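Local atomic coordinates of calcium uptake protein 3, mitochondrial (Homo sapiens, PDB entry 6AGI), a protein that senses matrix calcium through its EF-hands and, as a disulfide-linked heterodimer with MICU1, regulates the mitochondrial calcium uniporter in the central nervous system and skeletal muscle. Residues 15-19 / 88-94. Coordinates in Å, arbitrary orientation, origin at the centre of the assembly. Numbering follows the deposited sequence.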
loop_
_atom_site.group_PDB
_atom_site.type_symbol
_atom_site.label_atom_id
_atom_site.label_comp_id
_atom_site.label_asym_id
_atom_site.label_seq_id
_atom_site.Cartn_x
_atom_site.Cartn_y
_atom_site.Cartn_z
ATOM N N ARG B 15 -6.841 19.790 -8.025
ATOM C CA ARG B 15 -6.347 19.235 -9.288
ATOM C C ARG B 15 -6.896 20.010 -10.474
ATOM O O ARG B 15 -6.175 20.267 -11.441
ATOM C CB ARG B 15 -6.715 17.754 -9.426
ATOM C CG ARG B 15 -6.034 16.885 -8.431
ATOM C CD ARG B 15 -4.758 16.259 -8.978
ATOM N NE ARG B 15 -3.853 15.770 -7.935
ATOM C CZ ARG B 15 -4.201 14.950 -6.936
ATOM N NH1 ARG B 15 -5.459 14.514 -6.801
ATOM N NH2 ARG B 15 -3.278 14.567 -6.048
ATOM N N GLU B 16 -8.170 20.403 -10.409
ATOM C CA GLU B 16 -8.744 21.169 -11.506
ATOM C C GLU B 16 -8.120 22.559 -11.598
ATOM O O GLU B 16 -7.807 23.026 -12.705
ATOM C CB GLU B 16 -10.264 21.252 -11.337
ATOM C CG GLU B 16 -10.865 19.900 -10.965
ATOM C CD GLU B 16 -12.315 19.942 -10.499
ATOM O OE1 GLU B 16 -12.999 18.928 -10.772
ATOM O OE2 GLU B 16 -12.786 20.932 -9.901
ATOM N N ARG B 17 -7.857 23.208 -10.454
ATOM C CA ARG B 17 -7.174 24.495 -10.487
ATOM C C ARG B 17 -5.784 24.383 -11.106
ATOM O O ARG B 17 -5.370 25.257 -11.882
ATOM C CB ARG B 17 -7.042 25.087 -9.082
ATOM C CG ARG B 17 -8.273 25.861 -8.590
ATOM C CD ARG B 17 -8.185 26.305 -7.137
ATOM N NE ARG B 17 -8.703 25.420 -6.097
ATOM C CZ ARG B 17 -8.019 25.046 -5.019
ATOM N NH1 ARG B 17 -6.769 25.463 -4.858
ATOM N NH2 ARG B 17 -8.593 24.274 -4.101
ATOM N N ARG B 18 -5.049 23.301 -10.782
ATOM C CA ARG B 18 -3.692 23.141 -11.298
ATOM C C ARG B 18 -3.695 22.796 -12.779
ATOM O O ARG B 18 -2.864 23.310 -13.547
ATOM C CB ARG B 18 -2.952 22.070 -10.515
ATOM C CG ARG B 18 -1.494 21.910 -10.944
ATOM C CD ARG B 18 -0.595 21.401 -9.807
ATOM N NE ARG B 18 0.765 21.104 -10.250
ATOM C CZ ARG B 18 1.803 21.907 -9.996
ATOM N NH1 ARG B 18 1.598 23.031 -9.321
ATOM N NH2 ARG B 18 3.034 21.610 -10.432
ATOM N N PHE B 19 -4.592 21.894 -13.193
ATOM C CA PHE B 19 -4.767 21.638 -14.616
ATOM C C PHE B 19 -4.965 22.949 -15.352
ATOM O O PHE B 19 -4.269 23.245 -16.335
ATOM C CB PHE B 19 -5.971 20.745 -14.874
ATOM C CG PHE B 19 -6.175 20.466 -16.325
ATOM C CD1 PHE B 19 -5.219 19.800 -17.053
ATOM C CD2 PHE B 19 -7.276 20.997 -16.990
ATOM C CE1 PHE B 19 -5.399 19.556 -18.410
ATOM C CE2 PHE B 19 -7.465 20.780 -18.338
ATOM C CZ PHE B 19 -6.523 20.053 -19.067
ATOM N N ILE B 88 -3.577 17.297 -24.261
ATOM C CA ILE B 88 -3.920 16.433 -23.138
ATOM C C ILE B 88 -5.107 17.035 -22.397
ATOM O O ILE B 88 -5.105 18.235 -22.088
ATOM C CB ILE B 88 -2.728 16.250 -22.185
ATOM C CG1 ILE B 88 -1.528 15.701 -22.971
ATOM C CG2 ILE B 88 -3.149 15.429 -20.981
ATOM C CD1 ILE B 88 -0.261 15.616 -22.173
ATOM N N SER B 89 -6.151 16.225 -22.197
ATOM C CA SER B 89 -7.337 16.670 -21.477
ATOM C C SER B 89 -7.111 16.511 -19.986
ATOM O O SER B 89 -6.106 15.943 -19.545
ATOM C CB SER B 89 -8.579 15.883 -21.888
ATOM O OG SER B 89 -8.384 14.473 -21.773
ATOM N N TYR B 90 -8.090 16.985 -19.210
ATOM C CA TYR B 90 -8.015 16.910 -17.754
ATOM C C TYR B 90 -7.980 15.459 -17.248
ATOM O O TYR B 90 -7.166 15.101 -16.371
ATOM C CB TYR B 90 -9.182 17.677 -17.149
ATOM C CG TYR B 90 -9.267 17.481 -15.658
ATOM C CD1 TYR B 90 -8.186 17.807 -14.840
ATOM C CD2 TYR B 90 -10.433 16.994 -15.059
ATOM C CE1 TYR B 90 -8.240 17.624 -13.486
ATOM C CE2 TYR B 90 -10.499 16.813 -13.687
ATOM C CZ TYR B 90 -9.395 17.130 -12.906
ATOM O OH TYR B 90 -9.446 16.967 -11.540
ATOM N N THR B 91 -8.921 14.632 -17.726
ATOM C CA THR B 91 -8.911 13.214 -17.380
ATOM C C THR B 91 -7.584 12.570 -17.739
ATOM O O THR B 91 -7.036 11.761 -16.981
ATOM C CB THR B 91 -10.063 12.487 -18.064
ATOM O OG1 THR B 91 -11.264 13.267 -17.936
ATOM C CG2 THR B 91 -10.239 11.109 -17.421
ATOM N N GLU B 92 -7.093 12.880 -18.928
ATOM C CA GLU B 92 -5.862 12.299 -19.430
ATOM C C GLU B 92 -4.690 12.712 -18.539
ATOM O O GLU B 92 -3.803 11.904 -18.222
ATOM C CB GLU B 92 -5.752 12.790 -20.872
ATOM C CG GLU B 92 -5.046 12.029 -21.902
ATOM C CD GLU B 92 -5.681 12.323 -23.263
ATOM O OE1 GLU B 92 -6.788 11.806 -23.547
ATOM O OE2 GLU B 92 -5.120 13.167 -24.002
ATOM N N TYR B 93 -4.689 13.979 -18.122
ATOM C CA TYR B 93 -3.793 14.488 -17.092
ATOM C C TYR B 93 -3.839 13.624 -15.840
ATOM O O TYR B 93 -2.794 13.236 -15.296
ATOM C CB TYR B 93 -4.219 15.913 -16.771
ATOM C CG TYR B 93 -3.546 16.569 -15.599
ATOM C CD1 TYR B 93 -2.163 16.528 -15.421
ATOM C CD2 TYR B 93 -4.313 17.162 -14.612
ATOM C CE1 TYR B 93 -1.574 17.151 -14.321
ATOM C CE2 TYR B 93 -3.744 17.757 -13.532
ATOM C CZ TYR B 93 -2.383 17.762 -13.381
ATOM O OH TYR B 93 -1.883 18.384 -12.258
ATOM N N LEU B 94 -5.055 13.386 -15.324
ATOM C CA LEU B 94 -5.234 12.542 -14.140
ATOM C C LEU B 94 -4.640 11.154 -14.357
ATOM O O LEU B 94 -3.905 10.642 -13.504
ATOM C CB LEU B 94 -6.718 12.465 -13.787
ATOM C CG LEU B 94 -7.354 13.723 -13.196
ATOM C CD1 LEU B 94 -8.668 13.417 -12.465
ATOM C CD2 LEU B 94 -6.326 14.413 -12.246
HETATM O O HOH W 1 0.780 18.218 -11.327
#
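An aromatic cluster of Phe19, Tyr90 and Tyr93 joins residues 15-19 of helix 14-22 to residues 90-94 of helix 90-101, away from the calcium sites; the axes of these two short segments run at 109° and come within 10.8 Å. Phe19 reaches the N-terminal turn begun by the N-cap residue Ser89. There Tyr90 CA stands over the phenyl face, 3.8 Å from its centroid, a CH-pi contact, and Phe19 CZ comes within 3.4 Å of Tyr90 N. A flat, apolar ring suits this place, since it can lie close against backbone. It also meets both tyrosines obliquely, with Phe19 CG 3.6 Å from Tyr90 CD1 and Phe19 CD1 3.7 Å from Tyr93 CD2. The tyrosine side chains, longer than phenylalanine by a hydroxyl, span the gap between the helices: Tyr90 OH packs 3.3 Å from Glu16 CG and 3.5 Å from Arg15 CB, while Tyr93 OH binds a water (2.8 Å) that accepts a bond from Arg18 NE (3.1 Å). The Arg18 guanidinium also hydrogen-bonds the carbonyl oxygens of Ala41, Thr44 and Asp45, and Glu16 OE2 accepts a hydrogen bond from Thr13 N. Leu157 of helix 147-158 touches Glu16 and Tyr90; Met33, just after strand 30-32, packs on Phe19 and Tyr93, and Leu94 meets Ala319 of the second subunit.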